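Local coordinates for protein methylmalonate-semialdehyde dehydrogenase (Oceanimonas doudoroffii, PDB 4ZZ7) that probably oxidises methylmalonate semialdehyde to propanoyl-CoA using NAD and coenzyme A, as an acylating member of the aldehyde dehydrogenase family, at residues Asn254-Met259 with Met284-Ala289; Val258-Asp263 with Val290-Ala295; Asp263-Val268 with Val301-Gln306. One frame throughout, in Å; residues are numbered along the deposited sequence.

Interaction 1: Asn254-Met259 with Met284-Ala289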
loop_
_atom_site.group_PDB
_atom_site.type_symbol
_atom_site.label_atom_id
_atom_site.label_comp_id
_atom_site.label_asym_id
_atom_site.label_seq_id
_atom_site.Cartn_x
_atom_site.Cartn_y
_atom_site.Cartn_z
ATOM N N ASN A 254 -8.908 -9.946 -29.748
ATOM C CA ASN A 254 -8.132 -10.729 -28.790
ATOM C C ASN A 254 -7.556 -11.976 -29.433
ATOM O O ASN A 254 -8.298 -12.793 -29.947
ATOM C CB ASN A 254 -8.982 -11.080 -27.570
ATOM C CG ASN A 254 -9.203 -9.888 -26.611
ATOM O OD1 ASN A 254 -9.444 -10.085 -25.428
ATOM N ND2 ASN A 254 -9.106 -8.679 -27.095
ATOM N N HIS A 255 -6.229 -12.095 -29.398
ATOM C CA HIS A 255 -5.501 -13.207 -30.002
ATOM C C HIS A 255 -5.052 -14.214 -28.948
ATOM O O HIS A 255 -4.665 -13.825 -27.864
ATOM C CB HIS A 255 -4.236 -12.708 -30.706
ATOM C CG HIS A 255 -4.476 -11.925 -31.965
ATOM N ND1 HIS A 255 -5.308 -10.824 -32.017
ATOM C CD2 HIS A 255 -3.940 -12.046 -33.200
ATOM C CE1 HIS A 255 -5.296 -10.320 -33.238
ATOM N NE2 HIS A 255 -4.476 -11.046 -33.974
ATOM N N ALA A 256 -5.073 -15.499 -29.300
ATOM C CA ALA A 256 -4.508 -16.568 -28.474
ATOM C C ALA A 256 -3.449 -17.332 -29.267
ATOM O O ALA A 256 -3.742 -17.875 -30.339
ATOM C CB ALA A 256 -5.594 -17.525 -28.007
ATOM N N ILE A 257 -2.240 -17.388 -28.736
ATOM C CA ILE A 257 -1.160 -18.138 -29.343
ATOM C C ILE A 257 -1.263 -19.558 -28.837
ATOM O O ILE A 257 -1.144 -19.784 -27.635
ATOM C CB ILE A 257 0.206 -17.552 -28.949
ATOM C CG1 ILE A 257 0.290 -16.104 -29.420
ATOM C CG2 ILE A 257 1.358 -18.382 -29.516
ATOM C CD1 ILE A 257 1.540 -15.389 -28.983
ATOM N N VAL A 258 -1.504 -20.500 -29.749
ATOM C CA VAL A 258 -1.509 -21.935 -29.428
ATOM C C VAL A 258 -0.119 -22.498 -29.783
ATOM O O VAL A 258 0.211 -22.680 -30.955
ATOM C CB VAL A 258 -2.630 -22.686 -30.169
ATOM C CG1 VAL A 258 -2.680 -24.127 -29.717
ATOM C CG2 VAL A 258 -3.968 -22.008 -29.929
ATOM N N MET A 259 0.690 -22.739 -28.756
ATOM C CA MET A 259 2.026 -23.274 -28.930
ATOM C C MET A 259 1.938 -24.772 -29.166
ATOM O O MET A 259 0.921 -25.405 -28.850
ATOM C CB MET A 259 2.875 -23.024 -27.684
ATOM C CG MET A 259 3.131 -21.558 -27.350
ATOM S SD MET A 259 4.254 -20.671 -28.462
ATOM C CE MET A 259 5.824 -21.462 -28.137
ATOM N N MET A 284 -13.825 -9.011 -24.534
ATOM C CA MET A 284 -12.783 -9.969 -24.197
ATOM C C MET A 284 -12.938 -11.247 -24.979
ATOM O O MET A 284 -12.247 -12.232 -24.713
ATOM C CB MET A 284 -12.801 -10.240 -22.698
ATOM C CG MET A 284 -12.243 -9.085 -21.859
ATOM S SD MET A 284 -10.424 -9.053 -21.705
ATOM C CE MET A 284 -10.033 -7.807 -22.913
ATOM N N ALA A 285 -13.823 -11.210 -25.962
ATOM C CA ALA A 285 -14.079 -12.357 -26.805
ATOM C C ALA A 285 -12.806 -12.698 -27.538
ATOM O O ALA A 285 -12.172 -11.832 -28.151
ATOM C CB ALA A 285 -15.203 -12.080 -27.803
ATOM N N LEU A 286 -12.438 -13.966 -27.466
ATOM C CA LEU A 286 -11.258 -14.441 -28.147
ATOM C C LEU A 286 -11.589 -14.795 -29.599
ATOM O O LEU A 286 -12.125 -15.870 -29.877
ATOM C CB LEU A 286 -10.680 -15.628 -27.404
ATOM C CG LEU A 286 -9.170 -15.511 -27.417
ATOM C CD1 LEU A 286 -8.677 -16.337 -26.281
ATOM C CD2 LEU A 286 -8.555 -15.974 -28.722
ATOM N N SER A 287 -11.253 -13.872 -30.507
ATOM C CA SER A 287 -11.661 -13.918 -31.925
ATOM C C SER A 287 -10.587 -14.440 -32.882
ATOM O O SER A 287 -10.887 -14.767 -34.028
ATOM C CB SER A 287 -12.087 -12.529 -32.379
ATOM O OG SER A 287 -11.239 -11.563 -31.820
ATOM N N VAL A 288 -9.345 -14.519 -32.414
ATOM C CA VAL A 288 -8.232 -14.957 -33.244
ATOM C C VAL A 288 -7.364 -15.981 -32.508
ATOM O O VAL A 288 -6.830 -15.727 -31.436
ATOM C CB VAL A 288 -7.359 -13.768 -33.688
ATOM C CG1 VAL A 288 -6.332 -14.206 -34.721
ATOM C CG2 VAL A 288 -8.211 -12.648 -34.258
ATOM N N ALA A 289 -7.222 -17.149 -33.107
ATOM C CA ALA A 289 -6.317 -18.155 -32.585
ATOM C C ALA A 289 -5.089 -18.178 -33.500
ATOM O O ALA A 289 -5.187 -18.435 -34.700
ATOM C CB ALA A 289 -7.009 -19.509 -32.554
HETATM O O HOH W 1 -12.246 -9.516 -29.756
#
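Ala256 N donates to Val288 O at 2.8 Å, approaching nearly along the C=O axis with 155° at the hydrogen. The same Val288 donates through its N to Asn254 O at 3.2 Å, two residues before Ala256. Val288 thus uses both its N-H and its carbonyl to bond the residues on either side of His255, as in a parallel ladder, and the pairing of His255 with Val288 and of Ala256 with Ala289 fixes the register. Asn254 O also takes a weak, bent bond from Ser287 N. At this end a water donates to Ala285 O at 2.8 Å and meets Ser287 OG.

On the sheet face that carries His255 and Val288, the two side chains run side by side in the same direction. Val288 CB stands over the centre of the imidazole, 3.8 Å from the centroid and 6° off the ring normal, a CH-pi contact in which CG1 lies nearest His255 CD2, at 3.6 Å. The ring nitrogens are paired outside the two segments, ND1 with Lys253 O and NE2 with Tyr382 OH. On the opposite face Leu286 sends both methyls to Ala256 CB, CD2 being closer at 3.4 Å.

The Asn254 side chain meets Met284, which follows Cys283, a residue of the NAD site; the Met284 side chain lies about 6 Å from the bound NAD at the nearest atoms. The N-terminal end of this strand pair thus borders the cofactor pocket. The short segments 254-258 and 286-289 run 39° apart and 4.6 Å at closest, two strands of a beta-alpha-beta unit connected through helix 264-276. Strand 411-418 pairs with the other edge of strand 254-258, and Ile406 of helix 399-408 packs on His255.

Interaction 2: Val258-Asp263 with Val290-Ala295; sequences VMPDAD and VAVGDA
A parallel strand pair comes to its end here, where Val258 lies opposite Ala291 and the chain then leaves strand 254-258 for helix 264-276. Two backbone bonds support that reading. Val258 N donates to Val290 O at 3.1 Å, with 155° at the hydrogen and the donor standing 43° out of the carbonyl plane. Val292 N returns a weak bond to Val258 O at 3.3 Å, so Val258 is held through both its N-H and its carbonyl. Beyond it the pairing stops, consistent with Pro260, which has no N-H to donate, and Met259 to Ala262 form a type I turn closed by Ala262 N to Met259 O at 3.2 Å.

Val292 carries the side-chain part of the contact through a single methyl. Its CG1 sits between the backbone N and the carbonyl carbon (chi1 36°), a torsion that brings this methyl to the turn. From there CG1 approaches Met259 CA at 3.6 Å and Met259 SD at 3.8 Å; the bent methionine chain passes it at a slant. Pro260 CD touches the same methyl at 4.0 Å, the proline ring and the valine side chain being set at about a right angle.

The loop has further contacts beyond this strand pair. Asp261 OD2 bonds to Thr419 OG1 and Arg420 N, while Met259 packs against Met399 of helix 399-408 and Val489 of a neighbouring subunit. Backbone bonds from Met259 to Phe418 of strand 411-418, and from Ala291 to Val394 and Val396 of strand 390-396, set this end of the pair within the wider sheet.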
loop_
_atom_site.group_PDB
_atom_site.type_symbol
_atom_site.label_atom_id
_atom_site.label_comp_id
_atom_site.label_asym_id
_atom_site.label_seq_id
_atom_site.Cartn_x
_atom_site.Cartn_y
_atom_site.Cartn_z
ATOM N N VAL A 258 -1.504 -20.500 -29.749
ATOM C CA VAL A 258 -1.509 -21.935 -29.428
ATOM C C VAL A 258 -0.119 -22.498 -29.783
ATOM O O VAL A 258 0.211 -22.680 -30.955
ATOM C CB VAL A 258 -2.630 -22.686 -30.169
ATOM C CG1 VAL A 258 -2.680 -24.127 -29.717
ATOM C CG2 VAL A 258 -3.968 -22.008 -29.929
ATOM N N MET A 259 0.690 -22.739 -28.756
ATOM C CA MET A 259 2.026 -23.274 -28.930
ATOM C C MET A 259 1.938 -24.772 -29.166
ATOM O O MET A 259 0.921 -25.405 -28.850
ATOM C CB MET A 259 2.875 -23.024 -27.684
ATOM C CG MET A 259 3.131 -21.558 -27.350
ATOM S SD MET A 259 4.254 -20.671 -28.462
ATOM C CE MET A 259 5.824 -21.462 -28.137
ATOM N N PRO A 260 3.013 -25.354 -29.715
ATOM C CA PRO A 260 3.056 -26.815 -29.889
ATOM C C PRO A 260 2.792 -27.579 -28.603
ATOM O O PRO A 260 1.931 -28.441 -28.595
ATOM C CB PRO A 260 4.477 -27.063 -30.417
ATOM C CG PRO A 260 4.822 -25.786 -31.144
ATOM C CD PRO A 260 4.171 -24.684 -30.349
ATOM N N ASP A 261 3.459 -27.216 -27.518
ATOM C CA ASP A 261 3.360 -27.974 -26.253
ATOM C C ASP A 261 2.049 -27.830 -25.531
ATOM O O ASP A 261 1.802 -28.545 -24.570
ATOM C CB ASP A 261 4.490 -27.624 -25.279
ATOM C CG ASP A 261 4.463 -26.167 -24.818
ATOM O OD1 ASP A 261 4.100 -25.255 -25.599
ATOM O OD2 ASP A 261 4.832 -25.917 -23.660
ATOM N N ALA A 262 1.200 -26.922 -25.990
ATOM C CA ALA A 262 -0.127 -26.724 -25.401
ATOM C C ALA A 262 -0.988 -27.978 -25.332
ATOM O O ALA A 262 -0.928 -28.799 -26.228
ATOM C CB ALA A 262 -0.871 -25.660 -26.188
ATOM N N ASP A 263 -1.781 -28.087 -24.264
ATOM C CA ASP A 263 -2.822 -29.097 -24.134
ATOM C C ASP A 263 -3.939 -28.673 -25.076
ATOM O O ASP A 263 -4.680 -27.751 -24.762
ATOM C CB ASP A 263 -3.299 -29.191 -22.665
ATOM C CG ASP A 263 -4.337 -30.296 -22.418
ATOM O OD1 ASP A 263 -4.713 -31.094 -23.333
ATOM O OD2 ASP A 263 -4.781 -30.352 -21.254
ATOM N N VAL A 290 -3.937 -17.844 -32.954
ATOM C CA VAL A 290 -2.714 -17.826 -33.751
ATOM C C VAL A 290 -1.954 -19.141 -33.553
ATOM O O VAL A 290 -1.236 -19.305 -32.571
ATOM C CB VAL A 290 -1.834 -16.618 -33.393
ATOM C CG1 VAL A 290 -0.654 -16.498 -34.348
ATOM C CG2 VAL A 290 -2.656 -15.345 -33.444
ATOM N N ALA A 291 -2.116 -20.069 -34.491
ATOM C CA ALA A 291 -1.492 -21.377 -34.390
ATOM C C ALA A 291 -0.054 -21.301 -34.885
ATOM O O ALA A 291 0.191 -20.982 -36.031
ATOM C CB ALA A 291 -2.273 -22.396 -35.187
ATOM N N VAL A 292 0.896 -21.576 -34.004
ATOM C CA VAL A 292 2.319 -21.530 -34.365
ATOM C C VAL A 292 2.740 -22.933 -34.836
ATOM O O VAL A 292 2.875 -23.869 -34.042
ATOM C CB VAL A 292 3.234 -20.903 -33.255
ATOM C CG1 VAL A 292 2.778 -21.261 -31.862
ATOM C CG2 VAL A 292 4.700 -21.282 -33.437
ATOM N N GLY A 293 2.941 -23.048 -36.148
ATOM C CA GLY A 293 3.165 -24.327 -36.818
ATOM C C GLY A 293 1.846 -24.943 -37.221
ATOM O O GLY A 293 0.777 -24.442 -36.843
ATOM N N ASP A 294 1.914 -26.036 -37.980
ATOM C CA ASP A 294 0.700 -26.745 -38.366
ATOM C C ASP A 294 0.937 -28.156 -38.864
ATOM O O ASP A 294 0.997 -28.348 -40.083
ATOM C CB ASP A 294 -0.072 -25.932 -39.434
ATOM C CG ASP A 294 0.812 -25.388 -40.590
ATOM O OD1 ASP A 294 1.957 -25.828 -40.747
ATOM O OD2 ASP A 294 0.340 -24.525 -41.359
ATOM N N ALA A 295 1.077 -29.178 -38.012
ATOM C CA ALA A 295 1.140 -29.162 -36.550
ATOM C C ALA A 295 -0.111 -28.601 -35.884
ATOM O O ALA A 295 -1.220 -29.016 -36.203
ATOM C CB ALA A 295 2.438 -28.504 -36.075
#

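Interaction 3: Asp263-Val268 with Val301-Gln306; sequences DMDNAV and VSKMTQ
Met264, in the first turn of helix 264-276, meets Lys303 of helix 296-308 through its CG, which lies 4.1 Å from Lys303 CD. This is a light contact in which the two chains pass obliquely. The methionine bends away beyond CG, and its side chain packs on Ala296 and Leu300, earlier in the facing helix.

Asp265 supplies the polar link. Its OD1 accepts from Lys303 NZ at 2.8 Å in a salt bridge, and the ammonium approaches from above the carboxylate plane, 44° out of it. OD2 is clearly the more distant oxygen, 3.9 Å from Lys303 NZ, so the bridge is one-sided. Lys303 spans the gap with a chain extended beyond CG (chi2 -166°, with the later torsions also near anti), crossing the aspartate at about a right angle.

Val268, one turn further on, points its CB toward the partner helix and makes the apolar part of the contact. CG2 rests on Lys303 CB at 3.8 Å, while CG1 meets Met304 SD at 3.9 Å; the valine and methionine lie alongside one another, pointing opposite ways. Val268 and Met304 are buried, whereas Asp265 is exposed, so the salt bridge lies toward the solvent side of an apolar seam.

The short segments run 9.8 Å apart at closest and 48° between their directions. Each helix borders strand 286-292 in the chain, one before it and one after. Such neighbouring helices packed beside a parallel sheet are characteristic of the alpha/beta catalytic domain of aldehyde dehydrogenases.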
loop_
_atom_site.group_PDB
_atom_site.type_symbol
_atom_site.label_atom_id
_atom_site.label_comp_id
_atom_site.label_asym_id
_atom_site.label_seq_id
_atom_site.Cartn_x
_atom_site.Cartn_y
_atom_site.Cartn_z
ATOM N N ASP A 263 -1.781 -28.087 -24.264
ATOM C CA ASP A 263 -2.822 -29.097 -24.134
ATOM C C ASP A 263 -3.939 -28.673 -25.076
ATOM O O ASP A 263 -4.680 -27.751 -24.762
ATOM C CB ASP A 263 -3.299 -29.191 -22.665
ATOM C CG ASP A 263 -4.337 -30.296 -22.418
ATOM O OD1 ASP A 263 -4.713 -31.094 -23.333
ATOM O OD2 ASP A 263 -4.781 -30.352 -21.254
ATOM N N MET A 264 -4.025 -29.344 -26.230
ATOM C CA MET A 264 -4.962 -28.983 -27.284
ATOM C C MET A 264 -6.422 -29.181 -26.847
ATOM O O MET A 264 -7.286 -28.360 -27.170
ATOM C CB MET A 264 -4.647 -29.759 -28.577
ATOM C CG MET A 264 -5.221 -29.113 -29.840
ATOM S SD MET A 264 -4.654 -27.414 -30.129
ATOM C CE MET A 264 -2.884 -27.689 -30.295
ATOM N N ASP A 265 -6.684 -30.251 -26.096
ATOM C CA ASP A 265 -8.046 -30.542 -25.638
ATOM C C ASP A 265 -8.564 -29.489 -24.680
ATOM O O ASP A 265 -9.720 -29.105 -24.754
ATOM C CB ASP A 265 -8.132 -31.928 -24.996
ATOM C CG ASP A 265 -8.104 -33.060 -26.024
ATOM O OD1 ASP A 265 -8.330 -32.811 -27.231
ATOM O OD2 ASP A 265 -7.866 -34.215 -25.614
ATOM N N ASN A 266 -7.698 -29.017 -23.797
ATOM C CA ASN A 266 -8.044 -27.931 -22.893
ATOM C C ASN A 266 -8.237 -26.587 -23.591
ATOM O O ASN A 266 -9.094 -25.807 -23.217
ATOM C CB ASN A 266 -6.959 -27.789 -21.824
ATOM C CG ASN A 266 -7.303 -26.742 -20.759
ATOM O OD1 ASN A 266 -6.808 -25.596 -20.802
ATOM N ND2 ASN A 266 -8.178 -27.119 -19.815
ATOM N N ALA A 267 -7.412 -26.309 -24.587
ATOM C CA ALA A 267 -7.485 -25.064 -25.343
ATOM C C ALA A 267 -8.813 -24.963 -26.114
ATOM O O ALA A 267 -9.519 -23.950 -26.013
ATOM C CB ALA A 267 -6.292 -24.961 -26.296
ATOM N N VAL A 268 -9.148 -26.019 -26.862
ATOM C CA VAL A 268 -10.374 -26.059 -27.662
ATOM C C VAL A 268 -11.536 -25.858 -26.715
ATOM O O VAL A 268 -12.365 -24.985 -26.909
ATOM C CB VAL A 268 -10.504 -27.398 -28.435
ATOM C CG1 VAL A 268 -11.902 -27.637 -28.978
ATOM C CG2 VAL A 268 -9.512 -27.434 -29.579
ATOM N N VAL A 301 -7.880 -26.826 -35.637
ATOM C CA VAL A 301 -9.046 -26.781 -36.541
ATOM C C VAL A 301 -9.816 -28.106 -36.524
ATOM O O VAL A 301 -11.048 -28.115 -36.523
ATOM C CB VAL A 301 -8.671 -26.384 -37.989
ATOM C CG1 VAL A 301 -9.887 -26.437 -38.916
ATOM C CG2 VAL A 301 -8.116 -24.974 -38.001
ATOM N N SER A 302 -9.079 -29.213 -36.496
ATOM C CA SER A 302 -9.681 -30.534 -36.415
ATOM C C SER A 302 -10.612 -30.602 -35.208
ATOM O O SER A 302 -11.828 -30.693 -35.342
ATOM C CB SER A 302 -8.589 -31.608 -36.338
ATOM O OG SER A 302 -9.098 -32.884 -35.970
ATOM N N LYS A 303 -10.029 -30.481 -34.035
ATOM C CA LYS A 303 -10.771 -30.648 -32.771
ATOM C C LYS A 303 -11.843 -29.602 -32.514
ATOM O O LYS A 303 -12.853 -29.892 -31.886
ATOM C CB LYS A 303 -9.795 -30.630 -31.605
ATOM C CG LYS A 303 -8.811 -31.769 -31.674
ATOM C CD LYS A 303 -8.065 -31.951 -30.380
ATOM C CE LYS A 303 -7.009 -33.034 -30.532
ATOM N NZ LYS A 303 -6.583 -33.575 -29.214
ATOM N N MET A 304 -11.588 -28.387 -32.990
ATOM C CA MET A 304 -12.505 -27.274 -32.845
ATOM C C MET A 304 -13.742 -27.512 -33.674
ATOM O O MET A 304 -14.832 -27.265 -33.182
ATOM C CB MET A 304 -11.827 -25.960 -33.246
ATOM C CG MET A 304 -12.531 -24.696 -32.765
ATOM S SD MET A 304 -12.709 -24.430 -30.972
ATOM C CE MET A 304 -14.424 -24.867 -30.779
ATOM N N THR A 305 -13.569 -28.003 -34.909
ATOM C CA THR A 305 -14.694 -28.378 -35.793
ATOM C C THR A 305 -15.591 -29.388 -35.107
ATOM O O THR A 305 -16.813 -29.263 -35.163
ATOM C CB THR A 305 -14.252 -28.989 -37.158
ATOM O OG1 THR A 305 -13.451 -28.054 -37.889
ATOM C CG2 THR A 305 -15.461 -29.323 -38.028
ATOM N N GLN A 306 -14.982 -30.376 -34.465
ATOM C CA GLN A 306 -15.725 -31.450 -33.813
ATOM C C GLN A 306 -16.563 -30.943 -32.652
ATOM O O GLN A 306 -17.779 -31.143 -32.636
ATOM C CB GLN A 306 -14.792 -32.568 -33.325
ATOM C CG GLN A 306 -14.242 -33.451 -34.435
ATOM C CD GLN A 306 -15.235 -34.471 -34.980
ATOM O OE1 GLN A 306 -16.439 -34.426 -34.708
ATOM N NE2 GLN A 306 -14.719 -35.411 -35.762
#

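From the N terminus, strand 254-258 leads through the turn into helix 264-276, then into strand 286-292 and helix 296-308. Interaction 1 closes the beta-alpha-beta loop at its cofactor-side end, and interaction 2 closes it again at the far end of the same strands, sharing Val258 and Met259; Ala256 O to Val290 N, a probable hydrogen bond of 2.6 Å, joins the two. Interaction 3 brings together the helices that follow each strand. Its segments alternate in sequence with those of both other contacts, so it crosses rather than nests. Val258 CG1 touching Met264 CE at 3.6 Å links the strand layer to the helix layer.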